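Local coordinates for protein glutathione S-transferase omega-like 2 (Saccharomyces cerevisiae, PDB 5LKB) that uses glutathione to reduce beta-hydroxyethyl disulfide, dehydroascorbate and dimethylarsinic acid as a one-cysteine thiol transferase, and reacts with glutathionyl-(hydro)quinones, at residues A[221-229]-A[297-307]. Numbering follows the deposited sequence.
Sequences NGVYKTGFA and FDPVYVQHFKC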
loop_
_atom_site.group_PDB
_atom_site.type_symbol
_atom_site.label_atom_id
_atom_site.label_comp_id
_atom_site.label_asym_id
_atom_site.label_seq_id
_atom_site.Cartn_x
_atom_site.Cartn_y
_atom_site.Cartn_z
ATOM N N ASN A 221 -0.503 5.991 18.247
ATOM C CA ASN A 221 -1.670 5.136 18.322
ATOM C C ASN A 221 -2.629 5.369 17.153
ATOM O O ASN A 221 -3.443 4.492 16.874
ATOM C CB ASN A 221 -2.419 5.335 19.665
ATOM C CG ASN A 221 -3.256 4.157 20.014
ATOM O OD1 ASN A 221 -2.883 2.979 19.870
ATOM N ND2 ASN A 221 -4.454 4.437 20.526
ATOM N N GLY A 222 -2.513 6.515 16.475
ATOM C CA GLY A 222 -3.419 6.780 15.362
ATOM C C GLY A 222 -3.305 5.741 14.258
ATOM O O GLY A 222 -4.313 5.292 13.723
ATOM N N VAL A 223 -2.069 5.314 13.954
ATOM C CA VAL A 223 -1.937 4.286 12.902
ATOM C C VAL A 223 -2.573 2.976 13.310
ATOM O O VAL A 223 -3.115 2.265 12.472
ATOM C CB VAL A 223 -0.493 4.073 12.452
ATOM C CG1 VAL A 223 0.090 5.363 11.890
ATOM C CG2 VAL A 223 0.422 3.527 13.590
ATOM N N TYR A 224 -2.592 2.631 14.624
ATOM C CA TYR A 224 -3.190 1.392 15.097
ATOM C C TYR A 224 -4.717 1.472 15.135
ATOM O O TYR A 224 -5.391 0.526 14.739
ATOM C CB TYR A 224 -2.691 1.072 16.500
ATOM C CG TYR A 224 -1.289 0.505 16.524
ATOM C CD1 TYR A 224 -1.075 -0.828 16.326
ATOM C CD2 TYR A 224 -0.218 1.290 16.826
ATOM C CE1 TYR A 224 0.197 -1.389 16.371
ATOM C CE2 TYR A 224 1.098 0.758 16.839
ATOM C CZ TYR A 224 1.281 -0.609 16.667
ATOM O OH TYR A 224 2.559 -1.204 16.724
ATOM N N LYS A 225 -5.258 2.620 15.586
ATOM C CA LYS A 225 -6.716 2.816 15.494
ATOM C C LYS A 225 -7.204 2.749 14.040
ATOM O O LYS A 225 -8.316 2.265 13.779
ATOM C CB LYS A 225 -7.084 4.137 16.173
ATOM C CG LYS A 225 -6.833 4.147 17.702
ATOM C CD LYS A 225 -7.321 5.428 18.364
ATOM C CE LYS A 225 -6.458 6.575 17.987
ATOM N NZ LYS A 225 -6.826 7.824 18.723
ATOM N N THR A 226 -6.352 3.191 13.096
ATOM C CA THR A 226 -6.665 3.081 11.669
ATOM C C THR A 226 -6.577 1.632 11.199
ATOM O O THR A 226 -7.524 1.122 10.610
ATOM C CB THR A 226 -5.714 3.971 10.870
ATOM O OG1 THR A 226 -5.824 5.329 11.270
ATOM C CG2 THR A 226 -6.012 3.869 9.392
ATOM N N GLY A 227 -5.445 0.962 11.428
ATOM C CA GLY A 227 -5.239 -0.333 10.809
ATOM C C GLY A 227 -6.002 -1.456 11.457
ATOM O O GLY A 227 -6.307 -2.453 10.796
ATOM N N PHE A 228 -6.263 -1.334 12.766
ATOM C CA PHE A 228 -7.030 -2.327 13.489
ATOM C C PHE A 228 -8.532 -2.038 13.449
ATOM O O PHE A 228 -9.313 -2.851 13.945
ATOM C CB PHE A 228 -6.569 -2.396 14.945
ATOM C CG PHE A 228 -5.224 -3.056 15.205
ATOM C CD1 PHE A 228 -4.624 -3.935 14.311
ATOM C CD2 PHE A 228 -4.593 -2.830 16.452
ATOM C CE1 PHE A 228 -3.448 -4.582 14.628
ATOM C CE2 PHE A 228 -3.398 -3.452 16.743
ATOM C CZ PHE A 228 -2.838 -4.325 15.846
ATOM N N ALA A 229 -8.964 -0.911 12.881
ATOM C CA ALA A 229 -10.415 -0.721 12.728
ATOM C C ALA A 229 -11.016 -1.861 11.934
ATOM O O ALA A 229 -10.445 -2.336 10.932
ATOM C CB ALA A 229 -10.696 0.623 12.135
ATOM N N PHE A 297 6.468 3.736 8.981
ATOM C CA PHE A 297 5.287 4.196 8.238
ATOM C C PHE A 297 5.313 3.708 6.803
ATOM O O PHE A 297 4.345 3.055 6.345
ATOM C CB PHE A 297 5.184 5.728 8.308
ATOM C CG PHE A 297 3.821 6.268 7.977
ATOM C CD1 PHE A 297 3.471 6.559 6.667
ATOM C CD2 PHE A 297 2.918 6.521 8.972
ATOM C CE1 PHE A 297 2.209 7.035 6.378
ATOM C CE2 PHE A 297 1.635 7.003 8.658
ATOM C CZ PHE A 297 1.284 7.273 7.397
ATOM N N ASP A 298 6.419 3.971 6.080
ATOM C CA ASP A 298 6.472 3.502 4.697
ATOM C C ASP A 298 6.661 1.998 4.606
ATOM O O ASP A 298 6.028 1.373 3.735
ATOM C CB ASP A 298 7.526 4.266 3.881
ATOM C CG ASP A 298 7.185 5.730 3.698
ATOM O OD1 ASP A 298 6.077 6.138 4.110
ATOM O OD2 ASP A 298 7.991 6.477 3.092
ATOM N N PRO A 299 7.494 1.364 5.426
ATOM C CA PRO A 299 7.657 -0.097 5.315
ATOM C C PRO A 299 6.424 -0.920 5.633
ATOM O O PRO A 299 6.297 -2.040 5.114
ATOM C CB PRO A 299 8.808 -0.379 6.305
ATOM C CG PRO A 299 9.603 0.839 6.293
ATOM C CD PRO A 299 8.584 1.962 6.218
ATOM N N VAL A 300 5.561 -0.454 6.555
ATOM C CA VAL A 300 4.392 -1.210 7.028
ATOM C C VAL A 300 3.098 -0.402 7.020
ATOM O O VAL A 300 2.070 -0.866 6.520
ATOM C CB VAL A 300 4.641 -1.762 8.455
ATOM C CG1 VAL A 300 3.314 -2.263 9.046
ATOM C CG2 VAL A 300 5.693 -2.853 8.350
ATOM N N TYR A 301 3.052 0.752 7.662
ATOM C CA TYR A 301 1.752 1.327 7.971
ATOM C C TYR A 301 0.962 1.721 6.702
ATOM O O TYR A 301 -0.266 1.644 6.693
ATOM C CB TYR A 301 1.867 2.501 8.911
ATOM C CG TYR A 301 2.437 2.128 10.278
ATOM C CD1 TYR A 301 2.172 0.896 10.892
ATOM C CD2 TYR A 301 3.226 3.029 10.943
ATOM C CE1 TYR A 301 2.683 0.599 12.179
ATOM C CE2 TYR A 301 3.716 2.757 12.209
ATOM C CZ TYR A 301 3.440 1.544 12.795
ATOM O OH TYR A 301 3.928 1.215 14.052
ATOM N N VAL A 302 1.648 2.161 5.651
ATOM C CA VAL A 302 0.989 2.514 4.390
ATOM C C VAL A 302 0.184 1.328 3.823
ATOM O O VAL A 302 -1.043 1.424 3.652
ATOM C CB VAL A 302 2.006 3.043 3.375
ATOM C CG1 VAL A 302 1.371 3.186 1.979
ATOM C CG2 VAL A 302 2.500 4.398 3.787
ATOM N N GLN A 303 0.828 0.203 3.560
ATOM C CA GLN A 303 0.134 -0.937 2.972
ATOM C C GLN A 303 -0.719 -1.687 3.964
ATOM O O GLN A 303 -1.849 -2.103 3.651
ATOM C CB GLN A 303 1.132 -1.888 2.326
ATOM C CG GLN A 303 0.593 -3.004 1.489
ATOM C CD GLN A 303 -0.008 -4.153 2.247
ATOM O OE1 GLN A 303 0.446 -4.516 3.329
ATOM N NE2 GLN A 303 -1.047 -4.748 1.684
ATOM N N HIS A 304 -0.163 -1.957 5.124
ATOM C CA HIS A 304 -0.705 -2.929 6.030
ATOM C C HIS A 304 -1.792 -2.318 6.889
ATOM O O HIS A 304 -2.831 -2.984 7.160
ATOM C CB HIS A 304 0.406 -3.457 6.930
ATOM C CG HIS A 304 -0.037 -4.500 7.905
ATOM N ND1 HIS A 304 -0.349 -5.805 7.550
ATOM C CD2 HIS A 304 -0.150 -4.422 9.257
ATOM C CE1 HIS A 304 -0.691 -6.462 8.657
ATOM N NE2 HIS A 304 -0.597 -5.636 9.690
ATOM N N PHE A 305 -1.585 -1.109 7.383
ATOM C CA PHE A 305 -2.610 -0.397 8.141
ATOM C C PHE A 305 -3.408 0.585 7.271
ATOM O O PHE A 305 -4.254 1.328 7.769
ATOM C CB PHE A 305 -2.006 0.356 9.348
ATOM C CG PHE A 305 -1.657 -0.523 10.548
ATOM C CD1 PHE A 305 -2.030 -1.887 10.636
ATOM C CD2 PHE A 305 -1.012 0.030 11.659
ATOM C CE1 PHE A 305 -1.774 -2.692 11.779
ATOM C CE2 PHE A 305 -0.791 -0.735 12.798
ATOM C CZ PHE A 305 -1.138 -2.120 12.851
ATOM N N LYS A 306 -3.209 0.569 5.959
ATOM C CA LYS A 306 -4.001 1.353 5.024
ATOM C C LYS A 306 -3.898 2.838 5.275
ATOM O O LYS A 306 -4.796 3.623 4.914
ATOM C CB LYS A 306 -5.466 0.868 4.920
ATOM C CG LYS A 306 -5.610 -0.625 4.700
ATOM C CD LYS A 306 -7.099 -1.016 4.689
ATOM C CE LYS A 306 -7.238 -2.521 4.367
ATOM N NZ LYS A 306 -6.509 -3.583 5.217
ATOM N N CYS A 307 -2.723 3.281 5.773
ATOM C CA CYS A 307 -2.487 4.678 6.044
ATOM C C CYS A 307 -1.808 5.253 4.820
ATOM O O CYS A 307 -0.615 5.517 4.781
ATOM C CB CYS A 307 -1.559 4.758 7.231
ATOM S SG CYS A 307 -2.402 4.429 8.845
HETATM O O HOH W 1 -5.515 -2.486 8.023
#
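Phe305 turns its ring edge to the faces of Tyr224 and Phe228, so that a residue directly after helix 285-304 packs its aromatic side chain against segment 221-229. Its CE2 lies over a face of Tyr224, 3.5 Å from Tyr224 CD1, in an offset edge-to-face pair with the planes at 65°. The neighbouring edge, CE1 and CZ, is turned to a face of Phe228 in a second edge-to-face pair, the ring centroids 5.2 Å apart in both pairs. With CG anti to its own carbonyl carbon (chi1 -77°), Phe305 brings its ring close beside Gly227, whose CA is 3.6 Å from Phe305 CD1, an approach that glycine's lack of a side chain allows. An alanine in place of Phe305 is likely to leave the facing sides of Tyr224 and Phe228 without their edge partner and open a gap beside Gly227.

Both helices belong to the all-helical C-terminal domain of the glutathione transferase fold, where Tyr224 also makes a cation-pi contact with the glutathione-binding Arg15. Apolar contacts continue the interface: Val223 CG2 sits over the centre of the Tyr301 ring in a CH-pi contact, 12° off the normal, while Val223 CG1 reaches Phe297 CE2 at 3.9 Å. Thr226 CG2 rests 3.7 Å from Cys307 SG.

The hydrogen bonds run within segment 221-229, to Tyr346 and through a water. Thr226 OG1 turns back to Gly222 O, at 2.9 Å, from the face opposite to that used by Thr226 N. The hydroxyls of Tyr224 and Tyr301 each bond to that of Tyr346, and one water donates to both Gly227 O and His304 O while accepting from Lys306 NZ.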